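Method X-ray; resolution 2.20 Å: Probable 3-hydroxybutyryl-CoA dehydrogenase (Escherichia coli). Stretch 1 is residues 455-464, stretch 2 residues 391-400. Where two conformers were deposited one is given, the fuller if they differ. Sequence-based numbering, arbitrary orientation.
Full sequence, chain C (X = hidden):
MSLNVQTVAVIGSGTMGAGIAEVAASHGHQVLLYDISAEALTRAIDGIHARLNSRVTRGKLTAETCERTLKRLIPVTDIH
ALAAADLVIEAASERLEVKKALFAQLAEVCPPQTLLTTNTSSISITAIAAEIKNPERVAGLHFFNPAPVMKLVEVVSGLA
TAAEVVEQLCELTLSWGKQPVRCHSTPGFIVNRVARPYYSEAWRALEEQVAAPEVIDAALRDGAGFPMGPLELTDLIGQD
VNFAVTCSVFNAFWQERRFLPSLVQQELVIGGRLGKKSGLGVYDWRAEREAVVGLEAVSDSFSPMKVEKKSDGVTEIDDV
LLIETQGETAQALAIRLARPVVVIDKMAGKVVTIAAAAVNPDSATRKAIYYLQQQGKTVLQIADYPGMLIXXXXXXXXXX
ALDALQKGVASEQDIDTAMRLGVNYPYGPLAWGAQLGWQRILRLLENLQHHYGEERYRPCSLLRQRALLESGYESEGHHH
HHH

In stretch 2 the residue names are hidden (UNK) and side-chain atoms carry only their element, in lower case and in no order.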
ATOM      1  N   GLU C 455      -9.964  -1.223  -3.317  1.00 37.07           N
ATOM      2  CA  GLU C 455      -9.611  -0.023  -4.060  1.00 42.15           C
ATOM      3  C   GLU C 455      -9.212  -0.368  -5.498  1.00 42.48           C
ATOM      4  O   GLU C 455      -9.379   0.421  -6.389  1.00 44.92           O
ATOM      5  CB  GLU C 455      -8.467   0.677  -3.318  1.00 39.90           C
ATOM      6  CG  GLU C 455      -7.795   1.780  -4.052  1.00 52.84           C
ATOM      7  CD  GLU C 455      -7.272   2.872  -3.152  1.00 58.37           C
ATOM      8  OE1 GLU C 455      -6.718   3.848  -3.701  1.00 63.67           O
ATOM      9  OE2 GLU C 455      -7.423   2.774  -1.918  1.00 49.87           O
ATOM     10  N   ARG C 456      -8.719  -1.580  -5.716  1.00 43.24           N
ATOM     11  CA  ARG C 456      -8.384  -2.082  -7.032  1.00 41.25           C
ATOM     12  C   ARG C 456      -9.537  -1.964  -8.064  1.00 43.07           C
ATOM     13  O   ARG C 456      -9.304  -1.678  -9.234  1.00 43.23           O
ATOM     14  CB  ARG C 456      -7.962  -3.549  -6.862  1.00 45.43           C
ATOM     15  CG  ARG C 456      -7.636  -4.263  -8.138  1.00 47.58           C
ATOM     16  CD  ARG C 456      -7.314  -5.716  -7.896  1.00 53.62           C
ATOM     17  NE  ARG C 456      -7.266  -6.419  -9.170  1.00 54.62           N
ATOM     18  CZ  ARG C 456      -6.218  -6.438  -9.982  1.00 50.45           C
ATOM     19  NH1 ARG C 456      -5.102  -5.803  -9.653  1.00 54.97           N
ATOM     20  NH2 ARG C 456      -6.290  -7.097 -11.130  1.00 51.82           N
ATOM     21  N   TYR C 457     -10.772  -2.179  -7.621  1.00 41.15           N
ATOM     22  CA  TYR C 457     -11.910  -2.159  -8.527  1.00 47.46           C
ATOM     23  C   TYR C 457     -12.639  -0.806  -8.582  1.00 48.02           C
ATOM     24  O   TYR C 457     -13.716  -0.725  -9.162  1.00 49.77           O
ATOM     25  CB  TYR C 457     -12.856  -3.360  -8.268  1.00 40.58           C
ATOM     26  CG  TYR C 457     -12.144  -4.644  -8.548  1.00 45.34           C
ATOM     27  CD1 TYR C 457     -11.897  -5.047  -9.856  1.00 42.61           C
ATOM     28  CD2 TYR C 457     -11.644  -5.429  -7.507  1.00 42.41           C
ATOM     29  CE1 TYR C 457     -11.187  -6.202 -10.121  1.00 42.36           C
ATOM     30  CE2 TYR C 457     -10.947  -6.590  -7.764  1.00 40.49           C
ATOM     31  CZ  TYR C 457     -10.711  -6.970  -9.066  1.00 41.91           C
ATOM     32  OH  TYR C 457     -10.002  -8.122  -9.317  1.00 41.48           O
ATOM     33  N   ARG C 458     -12.035   0.243  -8.006  1.00 46.25           N
ATOM     34  CA  ARG C 458     -12.600   1.588  -8.098  0.50 45.41           C
ATOM     35  C   ARG C 458     -12.764   2.037  -9.558  1.00 42.92           C
ATOM     36  O   ARG C 458     -11.835   1.914 -10.363  1.00 50.70           O
ATOM     37  CB  ARG C 458     -11.789   2.612  -7.279  0.50 43.16           C
ATOM     38  CG  ARG C 458     -10.383   2.992  -7.818  0.50 42.79           C
ATOM     39  CD  ARG C 458     -10.404   4.234  -8.698  0.50 42.15           C
ATOM     40  NE  ARG C 458      -9.105   4.503  -9.312  0.50 42.07           N
ATOM     41  CZ  ARG C 458      -8.687   3.933 -10.434  0.50 34.89           C
ATOM     42  NH1 ARG C 458      -9.465   3.058 -11.047  0.50 27.28           N
ATOM     43  NH2 ARG C 458      -7.491   4.222 -10.931  0.50 33.18           N
ATOM     44  N   PRO C 459     -13.969   2.517  -9.914  1.00 42.32           N
ATOM     45  CA  PRO C 459     -14.154   3.231 -11.176  1.00 39.77           C
ATOM     46  C   PRO C 459     -13.351   4.524 -11.103  1.00 41.83           C
ATOM     47  O   PRO C 459     -13.387   5.216 -10.061  1.00 37.18           O
ATOM     48  CB  PRO C 459     -15.627   3.604 -11.144  1.00 41.37           C
ATOM     49  CG  PRO C 459     -16.255   2.654 -10.183  1.00 45.94           C
ATOM     50  CD  PRO C 459     -15.229   2.394  -9.158  1.00 41.12           C
ATOM     51  N   CYS C 460     -12.599   4.849 -12.150  1.00 39.05           N
ATOM     52  CA  CYS C 460     -11.801   6.072 -12.076  1.00 44.35           C
ATOM     53  C   CYS C 460     -12.694   7.295 -12.310  1.00 42.30           C
ATOM     54  O   CYS C 460     -13.799   7.167 -12.834  1.00 42.59           O
ATOM     55  CB  CYS C 460     -10.577   6.041 -13.007  1.00 43.72           C
ATOM     56  SG  CYS C 460     -10.963   6.301 -14.704  1.00 51.47           S
ATOM     57  N   SER C 461     -12.212   8.470 -11.920  1.00 39.97           N
ATOM     58  CA  SER C 461     -13.037   9.679 -11.947  1.00 40.71           C
ATOM     59  C   SER C 461     -13.583   9.996 -13.362  1.00 41.78           C
ATOM     60  O   SER C 461     -14.754  10.383 -13.505  1.00 41.55           O
ATOM     61  CB  SER C 461     -12.279  10.842 -11.291  1.00 35.53           C
ATOM     62  OG  SER C 461     -12.775  12.100 -11.709  1.00 42.06           O
ATOM     63  N   LEU C 462     -12.771   9.746 -14.396  1.00 45.24           N
ATOM     64  CA  LEU C 462     -13.197   9.953 -15.801  1.00 45.27           C
ATOM     65  C   LEU C 462     -14.259   8.955 -16.276  1.00 43.06           C
ATOM     66  O   LEU C 462     -15.082   9.281 -17.141  1.00 47.52           O
ATOM     67  CB  LEU C 462     -11.990   9.953 -16.764  1.00 44.46           C
ATOM     68  CG  LEU C 462     -12.238  10.318 -18.237  1.00 44.86           C
ATOM     69  CD1 LEU C 462     -12.823  11.733 -18.363  1.00 41.26           C
ATOM     70  CD2 LEU C 462     -10.952  10.192 -19.050  1.00 44.15           C
ATOM     71  N   LEU C 463     -14.243   7.742 -15.724  1.00 39.52           N
ATOM     72  CA  LEU C 463     -15.305   6.793 -16.010  1.00 42.14           C
ATOM     73  C   LEU C 463     -16.638   7.303 -15.486  1.00 41.07           C
ATOM     74  O   LEU C 463     -17.614   7.318 -16.248  1.00 41.53           O
ATOM     75  CB  LEU C 463     -14.999   5.376 -15.500  1.00 42.13           C
ATOM     76  CG  LEU C 463     -16.045   4.266 -15.700  1.00 44.26           C
ATOM     77  CD1 LEU C 463     -16.419   4.025 -17.156  1.00 41.21           C
ATOM     78  CD2 LEU C 463     -15.569   2.961 -15.082  1.00 39.41           C
ATOM     79  N   ARG C 464     -16.690   7.740 -14.223  1.00 35.83           N
ATOM     80  CA  ARG C 464     -17.942   8.339 -13.687  1.00 42.33           C
ATOM     81  C   ARG C 464     -18.384   9.518 -14.549  1.00 45.22           C
ATOM     82  O   ARG C 464     -19.566   9.650 -14.869  1.00 47.93           O
ATOM     83  CB  ARG C 464     -17.821   8.807 -12.224  1.00 39.11           C
ATOM     84  CG  ARG C 464     -17.308   7.736 -11.242  1.00 43.32           C
ATOM     85  CD  ARG C 464     -17.546   8.152  -9.790  1.00 36.14           C
ATOM     86  NE  ARG C 464     -17.165   7.086  -8.872  1.00 47.67           N
ATOM     87  CZ  ARG C 464     -17.949   6.080  -8.499  1.00 51.11           C
ATOM     88  NH1 ARG C 464     -19.201   5.982  -8.940  1.00 50.77           N
ATOM     89  NH2 ARG C 464     -17.483   5.173  -7.655  1.00 50.78           N
ATOM     90  N   UNK C 391     -15.772  -9.826 -19.324  1.00 42.37           N
ATOM     91  CA  UNK C 391     -16.270  -8.510 -18.938  1.00 46.26           C
ATOM     92  C   UNK C 391     -15.448  -7.903 -17.824  1.00 45.46           C
ATOM     93  O   UNK C 391     -15.169  -6.712 -17.860  1.00 46.86           O
ATOM     94  n   UNK C 391     -19.609  -8.961 -21.826  1.00 50.76           N
ATOM     95  c   UNK C 391     -20.272  -6.665 -22.592  1.00 39.07           C
ATOM     96  c   UNK C 391     -18.979  -5.855 -20.192  1.00 43.91           C
ATOM     97  c   UNK C 391     -18.572  -8.417 -19.902  1.00 47.61           C
ATOM     98  c   UNK C 391     -19.566  -4.926 -21.047  1.00 47.46           C
ATOM     99  c   UNK C 391     -20.204  -5.339 -22.237  1.00 47.82           C
ATOM    100  c   UNK C 391     -17.779  -8.518 -18.625  1.00 37.19           C
ATOM    101  c   UNK C 391     -19.038  -7.216 -20.530  1.00 45.00           C
ATOM    102  c   UNK C 391     -18.929  -9.446 -20.732  1.00 41.51           C
ATOM    103  c   UNK C 391     -19.689  -7.596 -21.729  1.00 45.96           C
ATOM    104  N   UNK C 392     -15.027  -8.737 -16.874  1.00 44.75           N
ATOM    105  CA  UNK C 392     -14.209  -8.289 -15.741  1.00 42.12           C
ATOM    106  C   UNK C 392     -12.855  -7.749 -16.213  1.00 43.99           C
ATOM    107  O   UNK C 392     -12.405  -6.693 -15.739  1.00 39.84           O
ATOM    108  c   UNK C 392     -13.150  -9.124 -13.554  1.00 36.88           C
ATOM    109  n   UNK C 392     -11.794 -10.153  -9.132  1.00 36.21           N
ATOM    110  n   UNK C 392     -12.561  -9.812 -11.293  1.00 39.30           N
ATOM    111  c   UNK C 392     -12.716 -10.347 -10.089  1.00 46.22           C
ATOM    112  n   UNK C 392     -13.802 -11.071  -9.843  1.00 41.08           N
ATOM    113  c   UNK C 392     -14.030  -9.442 -14.742  1.00 44.57           C
ATOM    114  c   UNK C 392     -13.508  -9.985 -12.395  1.00 39.04           C
ATOM    115  N   UNK C 393     -12.244  -8.454 -17.176  1.00 45.72           N
ATOM    116  CA  UNK C 393     -10.916  -8.111 -17.710  1.00 42.70           C
ATOM    117  C   UNK C 393     -10.968  -6.872 -18.607  1.00 47.80           C
ATOM    118  O   UNK C 393     -10.087  -6.001 -18.536  1.00 42.84           O
ATOM    119  c   UNK C 393      -8.939  -8.933 -19.079  1.00 36.05           C
ATOM    120  o   UNK C 393     -10.156 -10.438 -17.649  1.00 43.64           O
ATOM    121  c   UNK C 393     -10.299  -9.294 -18.509  1.00 40.65           C
ATOM    122  N   UNK C 394     -11.996  -6.795 -19.453  1.00 44.11           N
ATOM    123  CA  UNK C 394     -12.088  -5.692 -20.411  1.00 41.21           C
ATOM    124  C   UNK C 394     -12.441  -4.386 -19.688  1.00 34.25           C
ATOM    125  O   UNK C 394     -11.809  -3.375 -19.942  1.00 38.48           O
ATOM    126  c   UNK C 394     -13.026  -6.010 -21.592  1.00 43.37           C
ATOM    127  c   UNK C 394     -13.153  -4.811 -22.502  1.00 39.15           C
ATOM    128  c   UNK C 394     -12.501  -7.225 -22.401  1.00 42.10           C
ATOM    129  N   UNK C 395     -13.397  -4.439 -18.751  1.00 36.41           N
ATOM    130  CA  UNK C 395     -13.687  -3.317 -17.832  1.00 32.98           C
ATOM    131  C   UNK C 395     -12.451  -2.736 -17.162  1.00 37.64           C
ATOM    132  O   UNK C 395     -12.250  -1.515 -17.175  1.00 45.95           O
ATOM    133  c   UNK C 395     -14.736  -3.716 -16.758  1.00 29.02           C
ATOM    134  N   UNK C 396     -11.610  -3.601 -16.601  1.00 41.89           N
ATOM    135  CA  UNK C 396     -10.376  -3.135 -15.934  1.00 40.83           C
ATOM    136  C   UNK C 396      -9.327  -2.565 -16.892  1.00 40.15           C
ATOM    137  O   UNK C 396      -8.664  -1.591 -16.550  1.00 44.57           O
ATOM    138  c   UNK C 396      -8.770  -3.642 -12.023  1.00 43.45           C
ATOM    139  c   UNK C 396      -9.790  -4.223 -15.056  1.00 36.96           C
ATOM    140  c   UNK C 396     -10.606  -4.451 -13.780  1.00 41.30           C
ATOM    141  s   UNK C 396     -10.405  -3.162 -12.544  1.00 30.14           S
ATOM    142  N   UNK C 397      -9.201  -3.149 -18.087  1.00 40.41           N
ATOM    143  CA  UNK C 397      -8.354  -2.593 -19.149  1.00 39.55           C
ATOM    144  C   UNK C 397      -8.808  -1.163 -19.496  1.00 42.57           C
ATOM    145  O   UNK C 397      -7.990  -0.237 -19.567  1.00 45.97           O
ATOM    146  c   UNK C 397      -8.380  -3.486 -20.437  1.00 41.77           C
ATOM    147  c   UNK C 397      -7.770  -2.770 -21.638  1.00 37.62           C
ATOM    148  c   UNK C 397      -7.610  -4.784 -20.223  1.00 39.38           C
ATOM    149  c   UNK C 397      -7.856  -5.831 -21.303  1.00 41.60           C
ATOM    150  N   UNK C 398     -10.117  -1.000 -19.687  1.00 45.43           N
ATOM    151  CA  UNK C 398     -10.723   0.297 -20.040  1.00 44.19           C
ATOM    152  C   UNK C 398     -10.576   1.360 -18.928  1.00 38.01           C
ATOM    153  O   UNK C 398     -10.278   2.529 -19.185  1.00 40.20           O
ATOM    154  c   UNK C 398     -12.971   1.394 -20.509  1.00 34.65           C
ATOM    155  c   UNK C 398     -12.316  -0.750 -21.690  1.00 40.39           C
ATOM    156  c   UNK C 398     -13.742  -1.229 -21.952  1.00 41.43           C
ATOM    157  c   UNK C 398     -12.203   0.079 -20.402  1.00 43.90           C
ATOM    158  N   UNK C 399     -10.778   0.927 -17.695  1.00 37.89           N
ATOM    159  CA  UNK C 399     -10.602   1.758 -16.504  1.00 38.89           C
ATOM    160  C   UNK C 399      -9.188   2.337 -16.403  1.00 38.30           C
ATOM    161  O   UNK C 399      -9.006   3.543 -16.187  1.00 40.99           O
ATOM    162  n   UNK C 399     -11.017   1.217 -12.894  1.00 32.64           N
ATOM    163  c   UNK C 399     -10.900   0.902 -15.280  1.00 31.31           C
ATOM    164  o   UNK C 399     -11.983   2.749 -14.226  1.00 37.75           O
ATOM    165  c   UNK C 399     -11.337   1.714 -14.088  1.00 44.36           C
ATOM    166  N   UNK C 400      -8.201   1.468 -16.589  1.00 42.67           N
ATOM    167  CA  UNK C 400      -6.786   1.847 -16.669  1.00 41.61           C
ATOM    168  C   UNK C 400      -6.450   2.798 -17.832  1.00 41.77           C
ATOM    169  O   UNK C 400      -5.677   3.744 -17.657  1.00 46.19           O
ATOM    170  o   UNK C 400      -3.957   2.635 -14.835  1.00 64.51           O
ATOM    171  c   UNK C 400      -4.480   0.829 -16.291  1.00 51.46           C
ATOM    172  o   UNK C 400      -4.819   0.818 -13.947  1.00 57.69           O
ATOM    173  c   UNK C 400      -5.917   0.583 -16.719  1.00 42.88           C
ATOM    174  c   UNK C 400      -4.402   1.470 -14.924  1.00 54.02           C
TER

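Position 391 carries ten side-chain atoms, one carbon leading into fused five- and six-membered rings that hold eight carbons and one nitrogen. That indole is Trp-391; it lies beyond reach of stretch 1, and its ring nitrogen is hydrogen-bonded elsewhere in the structure.

At 392, three carbons and a nitrogen lead to a carbon bearing two more nitrogens, one of which lies 2.7 Å from OH of Tyr-457. This guanidinium belongs to Arg-392. Extended throughout, it carries its charged end to Tyr-457: NH2 of Arg-392 donates a hydrogen bond to OH of Tyr-457, which lies near the guanidinium plane, where the N-H bonds point. A long, multiply donating side chain suits this place, since NE and NH1 are satisfied elsewhere.

Position 393 has one carbon bearing an oxygen and a carbon: Thr-393. Position 394 has three carbons, forked at the first: Val-394. Both are buried but out of reach of stretch 1. A single carbon at 395 identifies Ala-395; its CB points toward stretch 1 yet stops well short of contact.

At 396 the chain is unbranched: two carbons, a sulfur, a carbon. The sulfur lies 3.6 Å from CD1 of Tyr-457, and the terminal carbon 3.5 Å from O of Arg-456. This is Met-396, directed toward stretch 1. Its SD approaches the tyrosine ring obliquely, while its CE sits over one face of the Arg-456 guanidinium. A flexible thioether can bend, here with all three chi angles in m, to fill such a space.

Positions 397 and 398 each show four carbons, forked at the first with one arm two carbons long: Ile-397 and Ile-398. Neither makes a contact with stretch 1.

Position 399 has two carbons, the second carrying an oxygen and a nitrogen. The oxygen accepts from a backbone N-H and the nitrogen donates to a backbone carbonyl, as an amide can: Asn-399. Its ND2 donates to O of Arg-458 at 2.7 Å, and its OD1 accepts from N of Cys-460 at 3.0 Å.

At 400, three carbons end in two oxygens, the carboxylate of Glu-400, whose oxygens are hydrogen-bonded elsewhere.

The contact works through one face of a continuous helix, with positions 392, 396 and 399 falling on successive turns. Asn-399, the residue most covered by the other stretch, fastens the loop on both sides of Pro-459, just where Cys-460 occupies the N-cap position, right before the following helix. Met-396 packs beside Tyr-457, and Arg-392 holds that tyrosine's hydroxyl. Polar anchors thus flank an apolar filling, all within a buried interface.

Stretch 2 391-400: WRTVAMIINE
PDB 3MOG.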